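Local atomic coordinates of photosystem II assembly protein Ycf48 (Thermosynechococcus elongatus, PDB entry 5OJ5), a protein that binds the C-terminal extension of D1 and probably acts early in photosystem II assembly, in replacement of photodamaged D1 and in assisting YidC with chlorophyll-binding proteins. Residues V161-Y165 against Q175-Q179; T223-N229 against M240-K246; P280-W284 against C294-G299; V311-K317 against I328-I334. All blocks are in the same frame, centred on the assembly; numbering follows the deposited sequence. Where two conformers were deposited one is given.

Contact 1 (V161-Y165 against Q175-Q179)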
loop_
_atom_site.group_PDB
_atom_site.type_symbol
_atom_site.label_atom_id
_atom_site.label_comp_id
_atom_site.label_asym_id
_atom_site.label_seq_id
_atom_site.Cartn_x
_atom_site.Cartn_y
_atom_site.Cartn_z
ATOM N N VAL A 161 -11.083 -3.900 -10.816
ATOM C CA VAL A 161 -12.108 -3.016 -11.306
ATOM C C VAL A 161 -13.129 -2.694 -10.225
ATOM O O VAL A 161 -14.227 -2.192 -10.512
ATOM C CB VAL A 161 -12.771 -3.527 -12.588
ATOM C CG1 VAL A 161 -11.727 -3.549 -13.720
ATOM C CG2 VAL A 161 -13.423 -4.879 -12.388
ATOM N N GLY A 162 -12.770 -2.906 -8.946
ATOM C CA GLY A 162 -13.572 -2.405 -7.861
ATOM C C GLY A 162 -14.739 -3.265 -7.452
ATOM O O GLY A 162 -15.567 -2.807 -6.657
ATOM N N ALA A 163 -14.842 -4.524 -7.916
ATOM C CA ALA A 163 -15.867 -5.402 -7.345
ATOM C C ALA A 163 -15.404 -5.834 -5.958
ATOM O O ALA A 163 -14.212 -6.070 -5.741
ATOM C CB ALA A 163 -16.089 -6.614 -8.266
ATOM N N ILE A 164 -16.329 -5.837 -5.001
ATOM C CA ILE A 164 -16.008 -6.046 -3.594
ATOM C C ILE A 164 -16.775 -7.264 -3.095
ATOM O O ILE A 164 -17.995 -7.349 -3.280
ATOM C CB ILE A 164 -16.375 -4.820 -2.737
ATOM C CG1 ILE A 164 -15.714 -3.560 -3.285
ATOM C CG2 ILE A 164 -16.025 -5.084 -1.267
ATOM C CD1 ILE A 164 -16.025 -2.295 -2.481
ATOM N N TYR A 165 -16.065 -8.189 -2.459
ATOM C CA TYR A 165 -16.616 -9.434 -1.938
ATOM C C TYR A 165 -16.156 -9.649 -0.502
ATOM O O TYR A 165 -15.075 -9.212 -0.108
ATOM C CB TYR A 165 -16.129 -10.623 -2.763
ATOM C CG TYR A 165 -16.600 -10.540 -4.174
ATOM C CD1 TYR A 165 -17.760 -11.178 -4.576
ATOM C CD2 TYR A 165 -15.882 -9.783 -5.115
ATOM C CE1 TYR A 165 -18.228 -11.038 -5.873
ATOM C CE2 TYR A 165 -16.316 -9.651 -6.397
ATOM C CZ TYR A 165 -17.502 -10.270 -6.759
ATOM O OH TYR A 165 -17.914 -10.130 -8.048
ATOM N N GLN A 175 -19.721 -13.390 -0.648
ATOM C CA GLN A 175 -20.893 -12.556 -0.883
ATOM C C GLN A 175 -20.440 -11.312 -1.625
ATOM O O GLN A 175 -19.481 -10.659 -1.223
ATOM C CB GLN A 175 -21.508 -12.158 0.459
ATOM C CG GLN A 175 -22.497 -10.944 0.411
ATOM C CD GLN A 175 -22.917 -10.503 1.813
ATOM O OE1 GLN A 175 -22.422 -11.043 2.797
ATOM N NE2 GLN A 175 -23.753 -9.465 1.904
ATOM N N ALA A 176 -21.142 -10.986 -2.685
ATOM C CA ALA A 176 -20.885 -9.773 -3.435
ATOM C C ALA A 176 -21.454 -8.582 -2.692
ATOM O O ALA A 176 -22.644 -8.546 -2.358
ATOM C CB ALA A 176 -21.502 -9.905 -4.821
ATOM N N LEU A 177 -20.613 -7.624 -2.387
ATOM C CA LEU A 177 -21.032 -6.359 -1.813
ATOM C C LEU A 177 -21.177 -5.293 -2.871
ATOM O O LEU A 177 -22.116 -4.497 -2.796
ATOM C CB LEU A 177 -20.045 -5.878 -0.752
ATOM C CG LEU A 177 -19.768 -6.877 0.357
ATOM C CD1 LEU A 177 -18.785 -6.253 1.317
ATOM C CD2 LEU A 177 -21.003 -7.335 1.026
ATOM N N VAL A 178 -20.282 -5.287 -3.860
ATOM C CA VAL A 178 -20.356 -4.356 -4.981
ATOM C C VAL A 178 -20.035 -5.151 -6.231
ATOM O O VAL A 178 -18.957 -5.745 -6.329
ATOM C CB VAL A 178 -19.361 -3.182 -4.848
ATOM C CG1 VAL A 178 -19.346 -2.319 -6.118
ATOM C CG2 VAL A 178 -19.684 -2.333 -3.627
ATOM N N GLN A 179 -20.958 -5.139 -7.205
ATOM C CA GLN A 179 -20.735 -5.778 -8.497
ATOM C C GLN A 179 -20.666 -4.783 -9.632
ATOM O O GLN A 179 -20.392 -5.185 -10.772
ATOM C CB GLN A 179 -21.879 -6.754 -8.807
ATOM C CG GLN A 179 -21.899 -7.889 -7.836
ATOM C CD GLN A 179 -22.878 -8.968 -8.211
ATOM O OE1 GLN A 179 -22.618 -9.755 -9.103
ATOM N NE2 GLN A 179 -23.994 -9.027 -7.500
HETATM O O HOH W 1 -20.161 -10.883 -9.070
#

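Contact 2 (T223-N229 against M240-K246)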
loop_
_atom_site.group_PDB
_atom_site.type_symbol
_atom_site.label_atom_id
_atom_site.label_comp_id
_atom_site.label_asym_id
_atom_site.label_seq_id
_atom_site.Cartn_x
_atom_site.Cartn_y
_atom_site.Cartn_z
ATOM N N THR A 223 -8.202 19.539 -8.632
ATOM C CA THR A 223 -7.076 20.196 -9.250
ATOM C C THR A 223 -7.100 19.902 -10.731
ATOM O O THR A 223 -7.577 18.845 -11.138
ATOM C CB THR A 223 -5.733 19.607 -8.725
ATOM O OG1 THR A 223 -5.682 18.184 -8.873
ATOM C CG2 THR A 223 -5.558 19.900 -7.243
ATOM N N SER A 224 -6.538 20.821 -11.532
ATOM C CA SER A 224 -6.352 20.491 -12.939
ATOM C C SER A 224 -5.423 19.300 -13.108
ATOM O O SER A 224 -5.695 18.412 -13.928
ATOM C CB SER A 224 -5.795 21.684 -13.693
ATOM O OG SER A 224 -6.662 22.802 -13.573
ATOM N N ARG A 225 -4.329 19.269 -12.339
ATOM C CA ARG A 225 -3.406 18.135 -12.370
ATOM C C ARG A 225 -4.173 16.844 -12.045
ATOM O O ARG A 225 -5.032 16.823 -11.165
ATOM C CB ARG A 225 -2.322 18.369 -11.304
ATOM C CG ARG A 225 -1.348 19.505 -11.578
ATOM C CD ARG A 225 -0.642 19.955 -10.317
ATOM N NE ARG A 225 0.163 21.154 -10.580
ATOM C CZ ARG A 225 1.411 21.124 -11.009
ATOM N NH1 ARG A 225 2.038 19.971 -11.189
ATOM N NH2 ARG A 225 2.049 22.261 -11.232
ATOM N N ARG A 226 -3.850 15.767 -12.758
ATOM C CA ARG A 226 -4.528 14.501 -12.515
ATOM C C ARG A 226 -4.126 13.906 -11.169
ATOM O O ARG A 226 -2.999 14.083 -10.684
ATOM C CB ARG A 226 -4.221 13.510 -13.636
ATOM C CG ARG A 226 -4.677 13.924 -15.015
ATOM C CD ARG A 226 -6.169 14.166 -15.054
ATOM N NE ARG A 226 -6.629 14.537 -16.388
ATOM C CZ ARG A 226 -6.882 13.678 -17.359
ATOM N NH1 ARG A 226 -6.768 12.384 -17.144
ATOM N NH2 ARG A 226 -7.341 14.102 -18.545
ATOM N N LEU A 227 -5.075 13.163 -10.589
ATOM C CA LEU A 227 -4.808 12.441 -9.359
ATOM C C LEU A 227 -3.891 11.267 -9.617
ATOM O O LEU A 227 -3.976 10.585 -10.644
ATOM C CB LEU A 227 -6.128 11.890 -8.828
ATOM C CG LEU A 227 -7.086 12.897 -8.253
ATOM C CD1 LEU A 227 -8.458 12.333 -8.157
ATOM C CD2 LEU A 227 -6.576 13.314 -6.826
ATOM N N HIS A 228 -3.005 11.020 -8.666
ATOM C CA HIS A 228 -2.166 9.843 -8.691
ATOM C C HIS A 228 -2.492 8.833 -7.604
ATOM O O HIS A 228 -2.617 7.639 -7.867
ATOM C CB HIS A 228 -0.686 10.160 -8.558
ATOM C CG HIS A 228 0.109 8.919 -8.672
ATOM N ND1 HIS A 228 0.045 8.131 -9.804
ATOM C CD2 HIS A 228 0.807 8.210 -7.753
ATOM C CE1 HIS A 228 0.750 7.036 -9.615
ATOM N NE2 HIS A 228 1.230 7.061 -8.384
ATOM N N ASN A 229 -2.640 9.288 -6.357
ATOM C CA ASN A 229 -2.890 8.406 -5.222
ATOM C C ASN A 229 -3.708 9.161 -4.192
ATOM O O ASN A 229 -3.661 10.389 -4.145
ATOM C CB ASN A 229 -1.573 7.865 -4.626
ATOM C CG ASN A 229 -1.740 6.601 -3.801
ATOM O OD1 ASN A 229 -2.857 6.094 -3.607
ATOM N ND2 ASN A 229 -0.618 6.069 -3.314
ATOM N N MET A 240 -4.477 13.473 -0.879
ATOM C CA MET A 240 -4.236 13.188 -2.280
ATOM C C MET A 240 -2.828 13.580 -2.687
ATOM O O MET A 240 -2.290 14.590 -2.215
ATOM C CB MET A 240 -5.256 13.891 -3.221
ATOM C CG MET A 240 -5.258 15.399 -3.146
ATOM S SD MET A 240 -6.331 16.179 -4.373
ATOM C CE MET A 240 -7.877 15.497 -4.068
ATOM N N ILE A 241 -2.273 12.799 -3.599
ATOM C CA ILE A 241 -1.079 13.127 -4.376
ATOM C C ILE A 241 -1.539 13.347 -5.811
ATOM O O ILE A 241 -2.233 12.488 -6.375
ATOM C CB ILE A 241 -0.049 11.990 -4.339
ATOM C CG1 ILE A 241 0.491 11.809 -2.924
ATOM C CG2 ILE A 241 1.070 12.280 -5.354
ATOM C CD1 ILE A 241 1.309 10.525 -2.750
ATOM N N VAL A 242 -1.150 14.484 -6.400
ATOM C CA VAL A 242 -1.489 14.792 -7.779
ATOM C C VAL A 242 -0.206 14.926 -8.591
ATOM O O VAL A 242 0.897 15.080 -8.060
ATOM C CB VAL A 242 -2.376 16.039 -7.945
ATOM C CG1 VAL A 242 -3.638 15.918 -7.093
ATOM C CG2 VAL A 242 -1.598 17.268 -7.614
ATOM N N ASN A 243 -0.384 14.890 -9.915
ATOM C CA ASN A 243 0.723 14.989 -10.855
ATOM C C ASN A 243 1.616 16.172 -10.534
ATOM O O ASN A 243 1.153 17.236 -10.106
ATOM C CB ASN A 243 0.215 15.136 -12.300
ATOM C CG ASN A 243 1.324 14.918 -13.324
ATOM O OD1 ASN A 243 1.914 13.849 -13.379
ATOM N ND2 ASN A 243 1.625 15.940 -14.117
ATOM N N GLY A 244 2.912 15.970 -10.727
ATOM C CA GLY A 244 3.828 17.078 -10.643
ATOM C C GLY A 244 4.244 17.432 -9.252
ATOM O O GLY A 244 4.656 18.568 -9.008
ATOM N N GLY A 245 4.125 16.501 -8.319
ATOM C CA GLY A 245 4.723 16.666 -7.007
ATOM C C GLY A 245 3.913 17.522 -6.068
ATOM O O GLY A 245 4.487 18.244 -5.249
ATOM N N LYS A 246 2.586 17.452 -6.129
ATOM C CA LYS A 246 1.763 18.251 -5.251
ATOM C C LYS A 246 0.857 17.348 -4.416
ATOM O O LYS A 246 0.507 16.249 -4.820
ATOM C CB LYS A 246 0.932 19.260 -6.055
ATOM C CG LYS A 246 1.702 20.065 -7.072
ATOM C CD LYS A 246 2.595 21.068 -6.434
ATOM C CE LYS A 246 3.400 21.844 -7.480
ATOM N NZ LYS A 246 4.767 21.232 -7.576
#

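Contact 3 (P280-W284 against C294-G299)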
loop_
_atom_site.group_PDB
_atom_site.type_symbol
_atom_site.label_atom_id
_atom_site.label_comp_id
_atom_site.label_asym_id
_atom_site.label_seq_id
_atom_site.Cartn_x
_atom_site.Cartn_y
_atom_site.Cartn_z
ATOM N N PRO A 280 0.198 10.585 14.558
ATOM C CA PRO A 280 -0.753 11.577 14.047
ATOM C C PRO A 280 -0.096 12.811 13.460
ATOM O O PRO A 280 -0.683 13.420 12.560
ATOM C CB PRO A 280 -1.616 11.911 15.278
ATOM C CG PRO A 280 -1.603 10.667 16.088
ATOM C CD PRO A 280 -0.224 10.062 15.873
ATOM N N ASN A 281 1.098 13.219 13.928
ATOM C CA ASN A 281 1.730 14.432 13.405
ATOM C C ASN A 281 2.901 14.178 12.458
ATOM O O ASN A 281 3.322 15.105 11.757
ATOM C CB ASN A 281 2.243 15.270 14.580
ATOM C CG ASN A 281 1.131 15.784 15.445
ATOM O OD1 ASN A 281 0.038 16.084 14.964
ATOM N ND2 ASN A 281 1.397 15.888 16.729
ATOM N N GLU A 282 3.460 12.967 12.430
ATOM C CA GLU A 282 4.639 12.694 11.620
ATOM C C GLU A 282 4.239 11.925 10.376
ATOM O O GLU A 282 3.764 10.777 10.457
ATOM C CB GLU A 282 5.720 11.965 12.420
ATOM C CG GLU A 282 6.959 11.831 11.602
ATOM C CD GLU A 282 8.049 11.079 12.326
ATOM O OE1 GLU A 282 8.399 11.479 13.458
ATOM O OE2 GLU A 282 8.562 10.075 11.792
ATOM N N VAL A 283 4.450 12.554 9.236
ATOM C CA VAL A 283 4.012 12.052 7.943
ATOM C C VAL A 283 5.228 11.865 7.062
ATOM O O VAL A 283 6.134 12.694 7.064
ATOM C CB VAL A 283 3.074 13.057 7.245
ATOM C CG1 VAL A 283 2.283 12.319 6.159
ATOM C CG2 VAL A 283 2.142 13.765 8.246
ATOM N N TRP A 284 5.251 10.766 6.304
ATOM C CA TRP A 284 6.295 10.479 5.338
ATOM C C TRP A 284 5.694 10.477 3.939
ATOM O O TRP A 284 4.563 10.032 3.717
ATOM C CB TRP A 284 6.975 9.156 5.672
ATOM C CG TRP A 284 7.825 9.256 6.895
ATOM C CD1 TRP A 284 7.407 9.144 8.192
ATOM C CD2 TRP A 284 9.216 9.607 6.929
ATOM N NE1 TRP A 284 8.492 9.365 9.036
ATOM C CE2 TRP A 284 9.600 9.645 8.280
ATOM C CE3 TRP A 284 10.169 9.864 5.929
ATOM C CZ2 TRP A 284 10.914 9.929 8.678
ATOM C CZ3 TRP A 284 11.468 10.182 6.323
ATOM C CH2 TRP A 284 11.828 10.184 7.689
ATOM N N CYS A 294 9.733 14.103 5.143
ATOM C CA CYS A 294 9.038 13.969 6.400
ATOM C C CYS A 294 8.486 15.313 6.835
ATOM O O CYS A 294 9.183 16.328 6.785
ATOM C CB CYS A 294 9.960 13.409 7.475
ATOM S SG CYS A 294 9.270 13.264 9.103
ATOM N N SER A 295 7.245 15.295 7.294
ATOM C CA SER A 295 6.641 16.437 7.962
ATOM C C SER A 295 6.389 16.069 9.410
ATOM O O SER A 295 5.870 14.982 9.709
ATOM C CB SER A 295 5.319 16.774 7.269
ATOM O OG SER A 295 4.643 17.776 8.040
ATOM N N GLN A 296 6.720 16.974 10.318
ATOM C CA GLN A 296 6.494 16.773 11.739
ATOM C C GLN A 296 5.335 17.616 12.240
ATOM O O GLN A 296 5.050 17.623 13.440
ATOM C CB GLN A 296 7.800 17.033 12.528
ATOM C CG GLN A 296 8.845 15.962 12.178
ATOM C CD GLN A 296 10.208 16.200 12.754
ATOM O OE1 GLN A 296 10.477 15.831 13.891
ATOM N NE2 GLN A 296 11.104 16.767 11.953
ATOM N N ASP A 297 4.629 18.275 11.348
ATOM C CA ASP A 297 3.508 19.136 11.688
ATOM C C ASP A 297 2.270 18.732 10.901
ATOM O O ASP A 297 1.476 19.575 10.494
ATOM C CB ASP A 297 3.835 20.626 11.535
ATOM C CG ASP A 297 4.332 21.010 10.140
ATOM O OD1 ASP A 297 4.136 20.237 9.176
ATOM O OD2 ASP A 297 4.927 22.124 9.995
ATOM N N GLY A 298 2.127 17.438 10.620
ATOM C CA GLY A 298 0.907 16.946 10.023
ATOM C C GLY A 298 0.788 17.203 8.527
ATOM O O GLY A 298 -0.307 17.123 7.970
ATOM N N GLY A 299 1.875 17.516 7.845
ATOM C CA GLY A 299 1.836 17.673 6.406
ATOM C C GLY A 299 1.944 19.094 5.948
ATOM O O GLY A 299 1.922 19.328 4.736
HETATM O O HOH W 2 7.998 13.615 14.882
#

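Contact 4 (V311-K317 against I328-I334)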
loop_
_atom_site.group_PDB
_atom_site.type_symbol
_atom_site.label_atom_id
_atom_site.label_comp_id
_atom_site.label_asym_id
_atom_site.label_seq_id
_atom_site.Cartn_x
_atom_site.Cartn_y
_atom_site.Cartn_z
ATOM N N VAL A 311 20.014 6.221 -2.848
ATOM C CA VAL A 311 19.497 4.880 -3.126
ATOM C C VAL A 311 18.902 4.878 -4.534
ATOM O O VAL A 311 17.944 5.627 -4.785
ATOM C CB VAL A 311 18.457 4.432 -2.084
ATOM C CG1 VAL A 311 17.879 3.016 -2.387
ATOM C CG2 VAL A 311 19.024 4.474 -0.667
ATOM N N PRO A 312 19.382 4.017 -5.457
ATOM C CA PRO A 312 18.881 4.078 -6.860
ATOM C C PRO A 312 17.525 3.405 -7.026
ATOM O O PRO A 312 17.408 2.313 -7.605
ATOM C CB PRO A 312 19.982 3.333 -7.629
ATOM C CG PRO A 312 20.480 2.324 -6.671
ATOM C CD PRO A 312 20.456 3.009 -5.311
ATOM N N SER A 313 16.477 4.065 -6.536
ATOM C CA SER A 313 15.159 3.457 -6.555
ATOM C C SER A 313 14.089 4.536 -6.419
ATOM O O SER A 313 14.269 5.534 -5.693
ATOM C CB SER A 313 15.042 2.474 -5.391
ATOM O OG SER A 313 13.834 1.739 -5.435
ATOM N N ASN A 314 12.958 4.297 -7.091
ATOM C CA ASN A 314 11.710 4.928 -6.700
ATOM C C ASN A 314 11.232 4.291 -5.401
ATOM O O ASN A 314 11.464 3.101 -5.136
ATOM C CB ASN A 314 10.646 4.718 -7.771
ATOM C CG ASN A 314 11.055 5.257 -9.121
ATOM O OD1 ASN A 314 11.766 6.256 -9.218
ATOM N ND2 ASN A 314 10.549 4.626 -10.173
ATOM N N PHE A 315 10.538 5.052 -4.586
ATOM C CA PHE A 315 9.999 4.561 -3.326
ATOM C C PHE A 315 8.473 4.576 -3.459
ATOM O O PHE A 315 7.839 5.637 -3.456
ATOM C CB PHE A 315 10.489 5.404 -2.167
ATOM C CG PHE A 315 11.939 5.307 -1.952
ATOM C CD1 PHE A 315 12.587 4.081 -1.911
ATOM C CD2 PHE A 315 12.656 6.495 -1.738
ATOM C CE1 PHE A 315 13.983 4.032 -1.691
ATOM C CE2 PHE A 315 13.990 6.461 -1.501
ATOM C CZ PHE A 315 14.659 5.238 -1.483
ATOM N N TYR A 316 7.887 3.397 -3.654
ATOM C CA TYR A 316 6.506 3.186 -4.137
ATOM C C TYR A 316 5.475 3.135 -3.046
ATOM O O TYR A 316 4.315 3.451 -3.305
ATOM C CB TYR A 316 6.322 1.830 -4.871
ATOM C CG TYR A 316 7.056 1.819 -6.166
ATOM C CD1 TYR A 316 6.550 2.469 -7.296
ATOM C CD2 TYR A 316 8.313 1.245 -6.245
ATOM C CE1 TYR A 316 7.259 2.472 -8.506
ATOM C CE2 TYR A 316 9.023 1.261 -7.405
ATOM C CZ TYR A 316 8.501 1.875 -8.534
ATOM O OH TYR A 316 9.240 1.878 -9.696
ATOM N N LYS A 317 5.846 2.613 -1.878
ATOM C CA LYS A 317 4.863 2.235 -0.862
ATOM C C LYS A 317 5.514 2.407 0.493
ATOM O O LYS A 317 6.629 1.936 0.670
ATOM C CB LYS A 317 4.431 0.763 -1.056
ATOM C CG LYS A 317 3.122 0.377 -0.359
ATOM C CD LYS A 317 2.470 -0.837 -1.077
ATOM C CE LYS A 317 1.309 -1.415 -0.313
ATOM N NZ LYS A 317 0.244 -0.422 0.000
ATOM N N ILE A 328 9.616 0.757 3.581
ATOM C CA ILE A 328 9.332 1.401 2.303
ATOM C C ILE A 328 9.779 0.450 1.205
ATOM O O ILE A 328 10.896 -0.081 1.242
ATOM C CB ILE A 328 10.044 2.749 2.186
ATOM C CG1 ILE A 328 9.442 3.677 3.252
ATOM C CG2 ILE A 328 9.874 3.322 0.801
ATOM C CD1 ILE A 328 10.073 5.039 3.346
ATOM N N LEU A 329 8.884 0.202 0.265
ATOM C CA LEU A 329 9.147 -0.676 -0.876
ATOM C C LEU A 329 9.779 0.114 -2.025
ATOM O O LEU A 329 9.206 1.109 -2.493
ATOM C CB LEU A 329 7.864 -1.380 -1.330
ATOM C CG LEU A 329 7.026 -2.063 -0.258
ATOM C CD1 LEU A 329 5.860 -2.780 -0.877
ATOM C CD2 LEU A 329 7.765 -3.043 0.604
ATOM N N GLY A 330 10.980 -0.281 -2.407
ATOM C CA GLY A 330 11.673 0.227 -3.563
ATOM C C GLY A 330 11.560 -0.708 -4.743
ATOM O O GLY A 330 10.735 -1.620 -4.758
ATOM N N GLN A 331 12.453 -0.550 -5.702
ATOM C CA GLN A 331 12.492 -1.395 -6.896
ATOM C C GLN A 331 13.543 -2.464 -6.708
ATOM O O GLN A 331 14.460 -2.315 -5.907
ATOM C CB GLN A 331 12.876 -0.562 -8.116
ATOM C CG GLN A 331 11.961 0.566 -8.402
ATOM C CD GLN A 331 12.504 1.490 -9.439
ATOM O OE1 GLN A 331 13.109 2.492 -9.124
ATOM N NE2 GLN A 331 12.318 1.140 -10.714
ATOM N N LYS A 332 13.406 -3.550 -7.458
ATOM C CA LYS A 332 14.500 -4.492 -7.600
ATOM C C LYS A 332 14.957 -5.064 -6.267
ATOM O O LYS A 332 16.152 -5.257 -6.020
ATOM C CB LYS A 332 15.670 -3.892 -8.379
ATOM C CG LYS A 332 16.755 -3.054 -7.645
ATOM C CD LYS A 332 17.753 -2.327 -8.547
ATOM C CE LYS A 332 18.509 -1.403 -7.666
ATOM N NZ LYS A 332 19.862 -1.887 -7.854
ATOM N N GLY A 333 14.013 -5.349 -5.388
ATOM C CA GLY A 333 14.345 -5.956 -4.116
ATOM C C GLY A 333 14.837 -5.027 -3.037
ATOM O O GLY A 333 15.232 -5.497 -1.960
ATOM N N ILE A 334 14.827 -3.735 -3.281
ATOM C CA ILE A 334 15.247 -2.773 -2.275
ATOM C C ILE A 334 14.102 -2.514 -1.304
ATOM O O ILE A 334 12.941 -2.308 -1.707
ATOM C CB ILE A 334 15.680 -1.470 -2.950
ATOM C CG1 ILE A 334 16.969 -1.732 -3.772
ATOM C CG2 ILE A 334 15.852 -0.339 -1.900
ATOM C CD1 ILE A 334 17.363 -0.606 -4.667
#

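Contact 1 (V161-Y165 against Q175-Q179)
The Tyr165 ring meets Ala176 at a slant, presenting neither a clean face nor a clean edge: CE1 comes within 3.6 Å of Ala176 CB, and CD1 lies just as near Ala176 CA. At the hydroxyl edge, in the plane of the ring, a water sits 2.6 Å from Tyr165 OH and donates a hydrogen bond to Gln179 OE1. Elsewhere around the phenol the loop residues Leu140, Pro141 and Trp174 add contacts. This hairpin of strands 164-167 and 175-178 forms the outer half of a four-stranded blade of the beta-propeller, and it illustrates how a classic beta bulge can be fitted into a blade edge. Leu177 and Val178 both face Ile164, and their amides converge on one carbonyl oxygen. The Ile164 amide meanwhile returns a bond to Val178 O, approaching in the carbonyl plane on a lone pair. The bulge also brings two apolar side chains against Ile164. With CG1 anti to the carbonyl carbon (chi1 -55°), the isoleucine sends its long branch toward Val178, and Ile164 CD1 meets Val178 CG2 at 3.8 Å. Its short branch, CG2, serves Leu177 instead, and those two side chains cross at nearly a right angle. Trp209 of strand 205-209, in the next blade, touches Ile164, Leu177 and Val178 alike, so the bulge sits at a blade-to-blade interface. The doubly gripped acceptor is Ile164 O, 2.8 Å from Leu177 N and 3.1 Å from Val178 N.

Contact 2 (T223-N229 against M240-K246)
Arg225 lays its aliphatic stem across Val242 at about a right angle, CB and CD each 3.9 Å from Val242 CG2, and then continues to the turn beyond. The chain is extended from CG to NE, which carries the guanidinium to the main chain of Asn243: NH1 bonds to Asn243 O at 3.1 Å. The oxygen lies close to the guanidinium plane, whereas the donor stands above the carbonyl plane. Over one guanidinium face rests Lys246 CG, displaced toward the rim. The lysine, bent at chi2 and chi4, curls back to give its NZ to Gly244 O and to Asn268 OD1. Val242 divides its branches: CG1 is anti to the carbonyl carbon (chi1 -54°) and meets Thr223 OG1 tip to tip at 3.5 Å, which leaves CG2, between the backbone N and the carbonyl carbon, for Arg225. The threonine hydroxyl is already committed, donating to Arg225 O at 2.7 Å. Met240 starts in the crowded position (chi1 61°) and folds again at chi3, so that SD and CE both lie 3.8 Å from Leu227 CD2. The backbone beneath is an antiparallel hairpin with a classic bulge, His228 N and Asn229 N sharing Ile241 O. In the propeller it joins the first two strands of a blade, and Thr223 to Arg226 belong to the Arg-rich patch. Two cationic side chains thus meet at one turn, Arg225 NH2 and Lys246 NZ 4.7 Å apart; Asn268 OD1, which takes Lys246 NZ and, weakly, Arg225 NH2, probably eases their repulsion, and positive charge is likely concentrated here.

Contact 3 (P280-W284 against C294-G299)
Val283 and Ser295 form an antiparallel hydrogen-bonded pair, each amide giving to the other's carbonyl, and beyond it the segment 294-299 turns so that Gly298 N reaches Asn281 O at 2.9 Å. Among the side chains, Cys294 lies against the six-membered ring of Trp284: their pairing across the strands sets Cys294 CB 3.6 Å from the ring centroid and only 4° off the normal, a CH-pi contact. Cys294 SG, anti to the backbone N (chi1 177°), follows over the same face, 4.0 Å from that centroid, and also touches Glu282 CG at 3.7 Å. The extended glutamate runs alongside to accept Trp284 NE1 on OE2 at 2.8 Å, through the anti lone pair. Since OE2 also forms a salt bridge with Arg278, the arginine probably polarises the acceptor and steadies the carboxylate that fixes the indole's rotation. The other oxygen, OE1, takes a bond from a water, which reaches weakly to Gln296. The rings of Trp47 and Trp284 meet edge-to-face. On the other face of the sheet Val283 CG2 covers the turn, 3.7 Å from Gly298 C. Inside that turn Ser295 OG accepts Gly299 N and bonds to Thr301 O, while Asp297 is held by Thr301 OG1. Ser295, Asp297, Gly299, Thr301 and Trp302 match the Asp-box, the turn that joins the third and fourth strands of blades in sialidase-like propellers and in BNR repeats.

Contact 4 (V311-K317 against I328-I334)
Ile328 CG2, anti to the backbone N, lies 3.7 Å from Phe315 CB and slantwise to the phenyl ring. Leu329 is tied at both polar atoms: its amide gives to Lys317 O, and its carbonyl receives Tyr316 N at 2.9 Å, nearly along the C=O axis. Gly330, with no side chain to intervene, lets its CA approach Asn314 O to 3.3 Å. Here side-chain bonds take over from strand pairing. Gln331 N binds Ser313 OG at 2.7 Å, while Gln331 OE1 turns back to take Asn314 N at the same length, in an almost straight bond (174°). The amide planes of Gln331 and Asn314 are close to parallel. Gln331 opens a type I' turn that closes at Ile334; within it Lys332 brings CE near Pro312 O. Ile334 ends the path with CD1 against Ser313 CB and CG2 against Val311 CG1. Strand 47-51 pairs beside 334-338, the N-terminal strand thereby closing the propeller ring in the last blade. Ser313 OG has both of its roles used: the buried hydroxyl accepts Gln331 N from the other segment while its own bond to Asn314 O orients it.

Contacts 2, 3 and 4 follow one another around neighbouring blades of the propeller. Nearest atoms are about 7 Å apart between contacts 2 and 3, 6 Å between 2 and 4, and 5 Å between 3 and 4, with no direct touch. Strand 272-277 mediates: Leu273 receives Asn229 of contact 2 and touches Asn314 of contact 4, while Val283 of contact 3 packs on the same strand. Trp47 similarly meets both Trp284 and Ile328. Contact 1 stands apart, opposite contacts 3 and 4 across the chain's centre, its own centre about 34 Å from that of contact 3. Of the four, contact 2 contains part of the Arg-rich patch.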